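Local coordinates for A rubisco-like protein (Burkholderia fungorum, PDB 3NWR) that belongs to the rubisco-like proteins and is classed as a lyase, built on the plan of the rubisco large chain, its exact reaction remaining unspecified, at residues Ile21-Pro24 with Leu25-Arg29; Pro419-Arg422 with Arg423-Phe427; Val258-Ile262 with Asn263-Phe267; Thr152-Thr156 with Asp157-Arg161. All coordinates share one frame; numbering follows the deposited sequence.

Contact 1: Ile21-Pro24 with Leu25-Arg29; sequences IETP and LDPAR. With SO4 (sulfate ion), chain D.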
loop_
_atom_site.group_PDB
_atom_site.type_symbol
_atom_site.label_atom_id
_atom_site.label_comp_id
_atom_site.label_asym_id
_atom_site.label_seq_id
_atom_site.Cartn_x
_atom_site.Cartn_y
_atom_site.Cartn_z
ATOM N N ILE A 21 -6.873 -17.171 9.061
ATOM C CA ILE A 21 -8.167 -16.841 8.489
ATOM C C ILE A 21 -9.277 -17.025 9.510
ATOM O O ILE A 21 -9.116 -17.738 10.502
ATOM C CB ILE A 21 -8.484 -17.659 7.222
ATOM C CG1 ILE A 21 -8.634 -19.149 7.556
ATOM C CG2 ILE A 21 -7.409 -17.428 6.173
ATOM C CD1 ILE A 21 -9.248 -19.959 6.414
ATOM N N GLU A 22 -10.382 -16.329 9.280
ATOM C CA GLU A 22 -11.551 -16.420 10.142
ATOM C C GLU A 22 -12.775 -16.509 9.249
ATOM O O GLU A 22 -12.916 -15.745 8.294
ATOM C CB GLU A 22 -11.638 -15.189 11.038
ATOM C CG GLU A 22 -12.801 -15.197 12.025
ATOM C CD GLU A 22 -12.945 -13.857 12.722
ATOM O OE1 GLU A 22 -12.011 -13.477 13.468
ATOM O OE2 GLU A 22 -13.974 -13.188 12.499
ATOM N N THR A 23 -13.667 -17.450 9.554
ATOM C CA THR A 23 -14.825 -17.695 8.704
ATOM C C THR A 23 -15.854 -18.507 9.482
ATOM O O THR A 23 -15.485 -19.349 10.299
ATOM C CB THR A 23 -14.430 -18.472 7.421
ATOM O OG1 THR A 23 -15.594 -18.740 6.631
ATOM C CG2 THR A 23 -13.725 -19.795 7.773
ATOM N N PRO A 24 -17.149 -18.242 9.248
ATOM C CA PRO A 24 -18.159 -19.091 9.884
ATOM C C PRO A 24 -18.341 -20.372 9.077
ATOM O O PRO A 24 -19.041 -21.289 9.520
ATOM C CB PRO A 24 -19.417 -18.237 9.804
ATOM C CG PRO A 24 -19.249 -17.452 8.544
ATOM C CD PRO A 24 -17.756 -17.179 8.427
ATOM N N LEU A 25 -17.720 -20.427 7.900
ATOM C CA LEU A 25 -17.795 -21.595 7.035
ATOM C C LEU A 25 -16.683 -22.584 7.389
ATOM O O LEU A 25 -15.966 -22.400 8.376
ATOM C CB LEU A 25 -17.713 -21.177 5.558
ATOM C CG LEU A 25 -18.626 -20.016 5.145
ATOM C CD1 LEU A 25 -18.442 -19.672 3.673
ATOM C CD2 LEU A 25 -20.093 -20.321 5.451
ATOM N N ASP A 26 -16.541 -23.635 6.589
ATOM C CA ASP A 26 -15.495 -24.628 6.812
ATOM C C ASP A 26 -14.120 -24.067 6.450
ATOM O O ASP A 26 -13.891 -23.708 5.296
ATOM C CB ASP A 26 -15.764 -25.868 5.962
ATOM C CG ASP A 26 -14.708 -26.931 6.144
ATOM O OD1 ASP A 26 -14.658 -27.523 7.240
ATOM O OD2 ASP A 26 -13.928 -27.169 5.194
ATOM N N PRO A 27 -13.205 -23.983 7.431
ATOM C CA PRO A 27 -11.882 -23.401 7.147
ATOM C C PRO A 27 -11.143 -24.073 5.993
ATOM O O PRO A 27 -10.532 -23.377 5.184
ATOM C CB PRO A 27 -11.124 -23.596 8.460
ATOM C CG PRO A 27 -12.208 -23.535 9.513
ATOM C CD PRO A 27 -13.405 -24.219 8.873
ATOM N N ALA A 28 -11.187 -25.399 5.904
ATOM C CA ALA A 28 -10.470 -26.081 4.834
ATOM C C ALA A 28 -11.017 -25.727 3.456
ATOM O O ALA A 28 -10.251 -25.532 2.517
ATOM C CB ALA A 28 -10.495 -27.598 5.046
ATOM N N ARG A 29 -12.341 -25.641 3.333
ATOM C CA ARG A 29 -12.956 -25.262 2.065
ATOM C C ARG A 29 -12.557 -23.839 1.692
ATOM O O ARG A 29 -12.215 -23.557 0.541
ATOM C CB ARG A 29 -14.476 -25.367 2.140
ATOM C CG ARG A 29 -15.158 -25.081 0.813
ATOM C CD ARG A 29 -16.577 -24.571 1.008
ATOM N NE ARG A 29 -16.868 -23.472 0.091
ATOM C CZ ARG A 29 -17.679 -22.460 0.377
ATOM N NH1 ARG A 29 -18.284 -22.411 1.556
ATOM N NH2 ARG A 29 -17.885 -21.497 -0.515
HETATM S S SO4 D . -19.302 -24.703 4.268
HETATM O O1 SO4 D . -20.128 -23.966 3.317
HETATM O O2 SO4 D . -19.724 -24.389 5.629
HETATM O O3 SO4 D . -17.902 -24.345 4.092
HETATM O O4 SO4 D . -19.462 -26.135 4.025
#

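Contact 2: Pro419-Arg422 with Arg423-Phe427; sequences PELR and RALAF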
loop_
_atom_site.group_PDB
_atom_site.type_symbol
_atom_site.label_atom_id
_atom_site.label_comp_id
_atom_site.label_asym_id
_atom_site.label_seq_id
_atom_site.Cartn_x
_atom_site.Cartn_y
_atom_site.Cartn_z
ATOM N N PRO A 419 28.350 10.635 34.416
ATOM C CA PRO A 419 27.438 11.724 34.781
ATOM C C PRO A 419 26.311 11.956 33.778
ATOM O O PRO A 419 25.170 12.174 34.182
ATOM C CB PRO A 419 28.361 12.946 34.837
ATOM C CG PRO A 419 29.706 12.387 35.107
ATOM C CD PRO A 419 29.753 11.080 34.382
ATOM N N GLU A 420 26.626 11.905 32.490
ATOM C CA GLU A 420 25.618 12.149 31.467
ATOM C C GLU A 420 24.510 11.104 31.547
ATOM O O GLU A 420 23.324 11.434 31.511
ATOM C CB GLU A 420 26.264 12.151 30.080
ATOM C CG GLU A 420 27.131 13.377 29.799
ATOM C CD GLU A 420 28.573 13.227 30.270
ATOM O OE1 GLU A 420 28.907 12.233 30.951
ATOM O OE2 GLU A 420 29.385 14.119 29.946
ATOM N N LEU A 421 24.913 9.844 31.656
ATOM C CA LEU A 421 23.978 8.735 31.834
ATOM C C LEU A 421 23.159 8.867 33.123
ATOM O O LEU A 421 21.934 8.719 33.124
ATOM C CB LEU A 421 24.739 7.407 31.828
ATOM C CG LEU A 421 23.907 6.148 32.066
ATOM C CD1 LEU A 421 22.797 6.023 31.003
ATOM C CD2 LEU A 421 24.796 4.922 32.059
ATOM N N ARG A 422 23.842 9.154 34.228
ATOM C CA ARG A 422 23.165 9.303 35.516
ATOM C C ARG A 422 22.100 10.399 35.446
ATOM O O ARG A 422 20.963 10.220 35.901
ATOM C CB ARG A 422 24.189 9.611 36.614
ATOM C CG ARG A 422 23.636 9.507 38.029
ATOM C CD ARG A 422 24.763 9.578 39.053
ATOM N NE ARG A 422 25.476 10.855 39.011
ATOM C CZ ARG A 422 26.739 11.008 38.613
ATOM N NH1 ARG A 422 27.459 9.965 38.204
ATOM N NH2 ARG A 422 27.290 12.217 38.624
ATOM N N ARG A 423 22.463 11.530 34.846
ATOM C CA ARG A 423 21.531 12.642 34.683
ATOM C C ARG A 423 20.339 12.272 33.796
ATOM O O ARG A 423 19.212 12.674 34.051
ATOM C CB ARG A 423 22.262 13.858 34.107
ATOM C CG ARG A 423 23.244 14.500 35.065
ATOM C CD ARG A 423 22.505 15.265 36.143
ATOM N NE ARG A 423 21.729 16.371 35.585
ATOM C CZ ARG A 423 22.165 17.624 35.510
ATOM N NH1 ARG A 423 23.374 17.934 35.957
ATOM N NH2 ARG A 423 21.391 18.569 34.989
ATOM N N ALA A 424 20.594 11.500 32.746
ATOM C CA ALA A 424 19.522 11.054 31.868
ATOM C C ALA A 424 18.537 10.162 32.619
ATOM O O ALA A 424 17.322 10.331 32.513
ATOM C CB ALA A 424 20.102 10.312 30.676
ATOM N N LEU A 425 19.062 9.212 33.384
ATOM C CA LEU A 425 18.190 8.268 34.081
ATOM C C LEU A 425 17.305 8.989 35.090
ATOM O O LEU A 425 16.139 8.642 35.268
ATOM C CB LEU A 425 19.020 7.182 34.762
ATOM C CG LEU A 425 19.766 6.252 33.795
ATOM C CD1 LEU A 425 20.713 5.320 34.544
ATOM C CD2 LEU A 425 18.779 5.454 32.936
ATOM N N ALA A 426 17.866 10.000 35.741
ATOM C CA ALA A 426 17.115 10.785 36.715
ATOM C C ALA A 426 16.048 11.658 36.048
ATOM O O ALA A 426 14.933 11.795 36.552
ATOM C CB ALA A 426 18.066 11.647 37.538
ATOM N N PHE A 427 16.399 12.242 34.905
ATOM C CA PHE A 427 15.521 13.193 34.229
ATOM C C PHE A 427 14.360 12.534 33.489
ATOM O O PHE A 427 13.204 12.942 33.632
ATOM C CB PHE A 427 16.327 14.063 33.266
ATOM C CG PHE A 427 15.496 15.072 32.524
ATOM C CD1 PHE A 427 15.183 16.292 33.106
ATOM C CD2 PHE A 427 15.035 14.809 31.246
ATOM C CE1 PHE A 427 14.421 17.224 32.427
ATOM C CE2 PHE A 427 14.271 15.736 30.564
ATOM C CZ PHE A 427 13.967 16.945 31.154
#

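Contact 3: Val258-Ile262 with Asn263-Phe267; sequences VMASI and NWCGF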
loop_
_atom_site.group_PDB
_atom_site.type_symbol
_atom_site.label_atom_id
_atom_site.label_comp_id
_atom_site.label_asym_id
_atom_site.label_seq_id
_atom_site.Cartn_x
_atom_site.Cartn_y
_atom_site.Cartn_z
ATOM N N VAL A 258 19.642 7.772 0.793
ATOM C CA VAL A 258 18.330 8.347 0.512
ATOM C C VAL A 258 17.246 7.546 1.231
ATOM O O VAL A 258 17.357 6.330 1.392
ATOM C CB VAL A 258 18.022 8.417 -0.994
ATOM C CG1 VAL A 258 18.949 9.428 -1.669
ATOM C CG2 VAL A 258 18.161 7.044 -1.631
ATOM N N MET A 259 16.210 8.253 1.660
ATOM C CA MET A 259 15.072 7.662 2.351
ATOM C C MET A 259 13.863 7.731 1.425
ATOM O O MET A 259 13.725 8.672 0.644
ATOM C CB MET A 259 14.805 8.471 3.617
ATOM C CG MET A 259 13.413 8.352 4.201
ATOM S SD MET A 259 13.351 9.475 5.620
ATOM C CE MET A 259 11.581 9.555 5.889
ATOM N N ALA A 260 12.993 6.730 1.505
ATOM C CA ALA A 260 11.756 6.711 0.716
ATOM C C ALA A 260 10.612 6.128 1.530
ATOM O O ALA A 260 10.814 5.178 2.287
ATOM C CB ALA A 260 11.953 5.908 -0.581
ATOM N N SER A 261 9.424 6.709 1.379
ATOM C CA SER A 261 8.212 6.169 1.992
ATOM C C SER A 261 7.743 5.006 1.134
ATOM O O SER A 261 6.973 5.174 0.180
ATOM C CB SER A 261 7.137 7.246 2.085
ATOM O OG SER A 261 7.549 8.254 2.988
ATOM N N ILE A 262 8.233 3.819 1.473
ATOM C CA ILE A 262 8.048 2.654 0.606
ATOM C C ILE A 262 6.603 2.342 0.216
ATOM O O ILE A 262 6.337 1.993 -0.926
ATOM C CB ILE A 262 8.718 1.397 1.191
ATOM C CG1 ILE A 262 8.330 1.202 2.668
ATOM C CG2 ILE A 262 10.238 1.517 1.040
ATOM C CD1 ILE A 262 8.771 -0.164 3.270
ATOM N N ASN A 263 5.670 2.437 1.160
ATOM C CA ASN A 263 4.302 2.044 0.844
ATOM C C ASN A 263 3.694 2.884 -0.273
ATOM O O ASN A 263 2.941 2.378 -1.102
ATOM C CB ASN A 263 3.416 2.102 2.079
ATOM C CG ASN A 263 3.848 1.118 3.130
ATOM O OD1 ASN A 263 4.131 -0.052 2.819
ATOM N ND2 ASN A 263 3.935 1.578 4.376
ATOM N N TRP A 264 4.042 4.165 -0.290
ATOM C CA TRP A 264 3.433 5.083 -1.240
ATOM C C TRP A 264 4.231 5.163 -2.529
ATOM O O TRP A 264 3.687 5.471 -3.594
ATOM C CB TRP A 264 3.291 6.462 -0.591
ATOM C CG TRP A 264 2.746 6.384 0.810
ATOM C CD1 TRP A 264 3.307 6.908 1.935
ATOM C CD2 TRP A 264 1.547 5.715 1.232
ATOM N NE1 TRP A 264 2.526 6.619 3.030
ATOM C CE2 TRP A 264 1.440 5.892 2.627
ATOM C CE3 TRP A 264 0.552 4.998 0.567
ATOM C CZ2 TRP A 264 0.378 5.371 3.367
ATOM C CZ3 TRP A 264 -0.507 4.476 1.312
ATOM C CH2 TRP A 264 -0.582 4.678 2.688
ATOM N N CYS A 265 5.520 4.864 -2.441
ATOM C CA CYS A 265 6.367 4.761 -3.626
ATOM C C CYS A 265 6.028 3.501 -4.411
ATOM O O CYS A 265 5.900 3.551 -5.646
ATOM C CB CYS A 265 7.840 4.750 -3.221
ATOM S SG CYS A 265 8.437 6.353 -2.619
ATOM N N GLY A 266 5.862 2.385 -3.694
ATOM C CA GLY A 266 5.522 1.111 -4.311
ATOM C C GLY A 266 6.696 0.228 -4.685
ATOM O O GLY A 266 7.799 0.719 -4.954
ATOM N N PHE A 267 6.455 -1.080 -4.722
ATOM C CA PHE A 267 7.513 -2.018 -5.094
ATOM C C PHE A 267 8.087 -1.683 -6.472
ATOM O O PHE A 267 9.292 -1.774 -6.679
ATOM C CB PHE A 267 6.991 -3.457 -5.121
ATOM C CG PHE A 267 6.493 -3.970 -3.789
ATOM C CD1 PHE A 267 7.380 -4.160 -2.734
ATOM C CD2 PHE A 267 5.150 -4.286 -3.601
ATOM C CE1 PHE A 267 6.941 -4.650 -1.497
ATOM C CE2 PHE A 267 4.689 -4.783 -2.375
ATOM C CZ PHE A 267 5.591 -4.969 -1.317
#

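Contact 4: Thr152-Thr156 with Asp157-Arg161; sequences TRALT and DVKDR. With SO4 (sulfate ion), chain C.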
loop_
_atom_site.group_PDB
_atom_site.type_symbol
_atom_site.label_atom_id
_atom_site.label_comp_id
_atom_site.label_asym_id
_atom_site.label_seq_id
_atom_site.Cartn_x
_atom_site.Cartn_y
_atom_site.Cartn_z
ATOM N N THR A 152 26.518 0.218 5.730
ATOM C CA THR A 152 26.150 1.328 6.583
ATOM C C THR A 152 27.229 1.591 7.636
ATOM O O THR A 152 27.552 2.747 7.928
ATOM C CB THR A 152 24.784 1.075 7.250
ATOM O OG1 THR A 152 23.823 0.736 6.241
ATOM C CG2 THR A 152 24.309 2.312 8.000
ATOM N N ARG A 153 27.792 0.523 8.201
ATOM C CA ARG A 153 28.912 0.680 9.127
ATOM C C ARG A 153 30.106 1.338 8.446
ATOM O O ARG A 153 30.735 2.233 9.010
ATOM C CB ARG A 153 29.323 -0.664 9.722
ATOM C CG ARG A 153 28.320 -1.227 10.726
ATOM C CD ARG A 153 28.971 -2.365 11.514
ATOM N NE ARG A 153 28.144 -2.842 12.621
ATOM C CZ ARG A 153 27.967 -2.178 13.761
ATOM N NH1 ARG A 153 28.536 -0.990 13.951
ATOM N NH2 ARG A 153 27.206 -2.707 14.712
ATOM N N ALA A 154 30.404 0.908 7.226
ATOM C CA ALA A 154 31.519 1.488 6.486
ATOM C C ALA A 154 31.302 2.980 6.239
ATOM O O ALA A 154 32.222 3.788 6.408
ATOM C CB ALA A 154 31.730 0.747 5.185
ATOM N N LEU A 155 30.080 3.348 5.850
ATOM C CA LEU A 155 29.771 4.733 5.530
ATOM C C LEU A 155 29.681 5.647 6.748
ATOM O O LEU A 155 29.894 6.846 6.628
ATOM C CB LEU A 155 28.476 4.817 4.703
ATOM C CG LEU A 155 28.650 4.357 3.252
ATOM C CD1 LEU A 155 27.311 4.015 2.591
ATOM C CD2 LEU A 155 29.388 5.430 2.447
ATOM N N THR A 156 29.345 5.094 7.914
ATOM C CA THR A 156 29.293 5.902 9.129
ATOM C C THR A 156 30.593 5.792 9.935
ATOM O O THR A 156 30.780 6.502 10.930
ATOM C CB THR A 156 28.115 5.475 10.044
ATOM O OG1 THR A 156 28.242 4.090 10.358
ATOM C CG2 THR A 156 26.780 5.699 9.353
ATOM N N ASP A 157 31.480 4.908 9.486
ATOM C CA ASP A 157 32.707 4.562 10.209
ATOM C C ASP A 157 32.416 4.146 11.651
ATOM O O ASP A 157 33.098 4.579 12.584
ATOM C CB ASP A 157 33.712 5.716 10.169
ATOM C CG ASP A 157 35.117 5.282 10.560
ATOM O OD1 ASP A 157 35.470 4.109 10.310
ATOM O OD2 ASP A 157 35.865 6.116 11.111
ATOM N N VAL A 158 31.390 3.316 11.825
ATOM C CA VAL A 158 31.013 2.811 13.151
ATOM C C VAL A 158 31.152 1.295 13.220
ATOM O O VAL A 158 30.467 0.570 12.508
ATOM C CB VAL A 158 29.577 3.214 13.521
ATOM C CG1 VAL A 158 29.236 2.677 14.904
ATOM C CG2 VAL A 158 29.414 4.735 13.472
ATOM N N LYS A 159 32.023 0.802 14.099
ATOM C CA LYS A 159 32.447 -0.598 13.999
ATOM C C LYS A 159 31.903 -1.597 15.017
ATOM O O LYS A 159 31.496 -2.705 14.642
ATOM C CB LYS A 159 33.974 -0.681 13.936
ATOM C CG LYS A 159 34.541 -0.023 12.688
ATOM C CD LYS A 159 33.793 -0.496 11.446
ATOM C CE LYS A 159 34.247 0.236 10.186
ATOM N NZ LYS A 159 33.554 -0.298 8.979
ATOM N N ASP A 160 31.895 -1.212 16.288
ATOM C CA ASP A 160 31.625 -2.155 17.380
ATOM C C ASP A 160 30.651 -1.576 18.391
ATOM O O ASP A 160 30.859 -1.676 19.608
ATOM C CB ASP A 160 32.926 -2.524 18.098
ATOM C CG ASP A 160 33.847 -3.374 17.241
ATOM O OD1 ASP A 160 33.403 -4.439 16.764
ATOM O OD2 ASP A 160 35.014 -2.976 17.045
ATOM N N ARG A 161 29.599 -0.956 17.870
ATOM C CA ARG A 161 28.526 -0.366 18.667
ATOM C C ARG A 161 27.403 -0.054 17.684
ATOM O O ARG A 161 27.634 -0.060 16.479
ATOM C CB ARG A 161 28.972 0.929 19.336
ATOM C CG ARG A 161 29.461 2.012 18.374
ATOM C CD ARG A 161 29.678 3.318 19.115
ATOM N NE ARG A 161 30.164 4.389 18.246
ATOM C CZ ARG A 161 29.376 5.176 17.519
ATOM N NH1 ARG A 161 28.054 5.003 17.534
ATOM N NH2 ARG A 161 29.914 6.135 16.779
HETATM S S SO4 C . 32.849 8.229 17.446
HETATM O O1 SO4 C . 33.371 8.092 18.800
HETATM O O2 SO4 C . 32.794 6.910 16.821
HETATM O O3 SO4 C . 33.726 9.109 16.675
HETATM O O4 SO4 C . 31.508 8.798 17.512
HETATM O O HOH W 1 34.774 3.075 7.429
#

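Contact 1: Ile21-Pro24 with Leu25-Arg29
With OG1 anti to the backbone N (chi1 178°), Thr23 turns its hydroxyl past Pro24 to the amide of Leu25, whose chi1 of -48° keeps CG 3.6 Å from Thr23 OG1. The joint is a strand-to-helix turn in the rubisco-type N-terminal domain, linking strand 14-23 to helix 27-37. Leu25 N donates to Thr23 OG1 at 3.0 Å, and the same hydroxyl is hydrogen-bonded to the backbone carbonyl Glu123 O, so the end of the strand is tied both to the turn and to a neighbouring loop. The Thr23 methyl, CG2, lies 3.5 Å from Leu25 O and 4.1 Å from Pro27 CA. Deeper in, Ile21 CD1 comes to 3.9 Å from Pro27 O, while Met34 of the helix also touches Ile21. Asp26 is the N-cap: its OD2 accepts from Arg29 N at 2.9 Å, on the anti side of the carboxylate and 29° out of its plane. A sulfate, probably from the crystallisation liquor, sits at this helix start, where the backbone amide of Asp26 and the arginine would be expected to attract an anion. Asp26 N donates to sulfate O3 at 2.9 Å, and Arg29 NH1 reaches that same oxygen at 3.2 Å, with O3 in the guanidinium plane.

Contact 2: Pro419-Arg422 with Arg423-Phe427
Leu421 and Leu425, one helical turn apart, make the apolar contact of this short helix: Leu421 CG lies 4.1 Å from Leu425 CD1, and the two side chains cross obliquely. Leu421 swings its CG anti to the backbone N (chi1 177°), which carries its branch along the helix to Leu425 although its CB starts out away from it. Close to the backbone the packing is tight. Leu425 N donates to Leu421 O at 2.9 Å, nearly straight along the carbonyl, and Leu425 CG rests 3.4 Å from that same oxygen. Ala424 CB is similarly near Leu421 O, at 3.4 Å, and Arg423 CG stays 3.1 Å from Pro419 O. Arg423 N, Ala424 N and Ala426 N bond to Pro419 O, Glu420 O and Arg422 O respectively. Toward helix 391-407, Ala424 touches Ser397, while Glu420 packs on Ala393 and Thr396 and is bonded through OE1 to Gln400 NE2. The two exposed arginines make the looser side. Arg423 bends at chi2 and chi3, and its guanidinium leads away to a salt bridge with Asp389; Arg422 curls back to Ala415 O. The whole is a regular alpha-helix, the last of the modelled chain, packed by one face on helix 391-407.

Contact 3: Val258-Ile262 with Asn263-Phe267
Ser261 CB meets Trp264 CD1 at 3.8 Å where strand 257-261 of the rubisco-type TIM barrel runs straight into the short helix 262-265. Ala260 CB touches Cys265 SG at 4.1 Å. Between them the carbonyl of Ser261 accepts from Cys265 N at 3.0 Å, nearly along its axis, and more weakly from Trp264 N. Ser261 itself is the centre of an inverse gamma turn and occupies the N-cap position, yet its hydroxyl makes no capping bond; OG is taken by Asn286 ND2 instead. Asn286 OD1 in turn takes Trp264 NE1, and the backbone Asn286 O takes Asn263 ND2, so one residue from beyond the neighbouring strand 280-284 fixes three side chains of the turn. Tyr304 binds Asn263 OD1, holding the amide by its oxygen. Asn263 CB covers the centre of the indole, 4.1 Å above its plane. Farther out, the second subunit packs against this corner, its Ala111 on Trp264 and its Ser268 on Cys265, which places the turn at the dimer interface. Gly266 leaves helical angles with phi 92° and stands just before helix 267-276, and Gly266 N closes the last turn on Ile262 O at 2.8 Å.

Contact 4: Thr152-Thr156 with Asp157-Arg161
Thr156 is held from behind by Thr152 and touches Val158 ahead of it. Thr152 O accepts both Thr156 N and Thr156 OG1, from opposite faces of its plane. Extended from CG to NE, the Arg153 chain carries its guanidinium to two loop carbonyls. NH1 donates to Val158 O at 2.9 Å, from well above that carbonyl plane, and to Arg161 O at 2.8 Å, while NH2 also reaches Arg161 O, at 3.2 Å. Both oxygens lie within a few degrees of the guanidinium plane; Lys159 O instead stands over one face. NH2 has a salt bridge to Asp375, so the buried arginine ties helix, loop and a neighbouring loop together. Ala154 O receives a water that also donates to Asp157 OD1. Thr156 OG1 touches Val158 CG2 at 3.4 Å. Val158 CG1 covers the centre of the Arg161 guanidinium, whose NH1 makes a salt bridge to Asp192 and whose NH2 donates at 3.0 Å to O2 of a sulfate, probably from the crystallisation liquor, shared with Arg399 and Arg228. Val158 N bonds to Arg153 O at 3.1 Å and Asp157 N weakly to Ala154 O; with Asp157 at positive phi (53°) as C-prime residue, this is the Schellman motif that ends helix 148-156.

In the fold
The four contacts show how one chain begins, runs and ends its helices in different settings. Contact 3 is the core example, buried about 11 Å from the chain centre and touched by the second subunit; its polar groups are satisfied by protein groups, chiefly Asn286 and Tyr304. Contacts 1, 2 and 4 are only partly buried. Contact 1 alone belongs to the N-terminal domain and, like contact 3, joins a strand to a helix, but it uses a side-chain cap. Contact 4 ends a helix by a Schellman motif, with a buried arginine gripping the loop carbonyls, while contact 2 stays within one helix. Sulfates accompany contacts 1 and 4, which lie on opposite sides of the chain's centre.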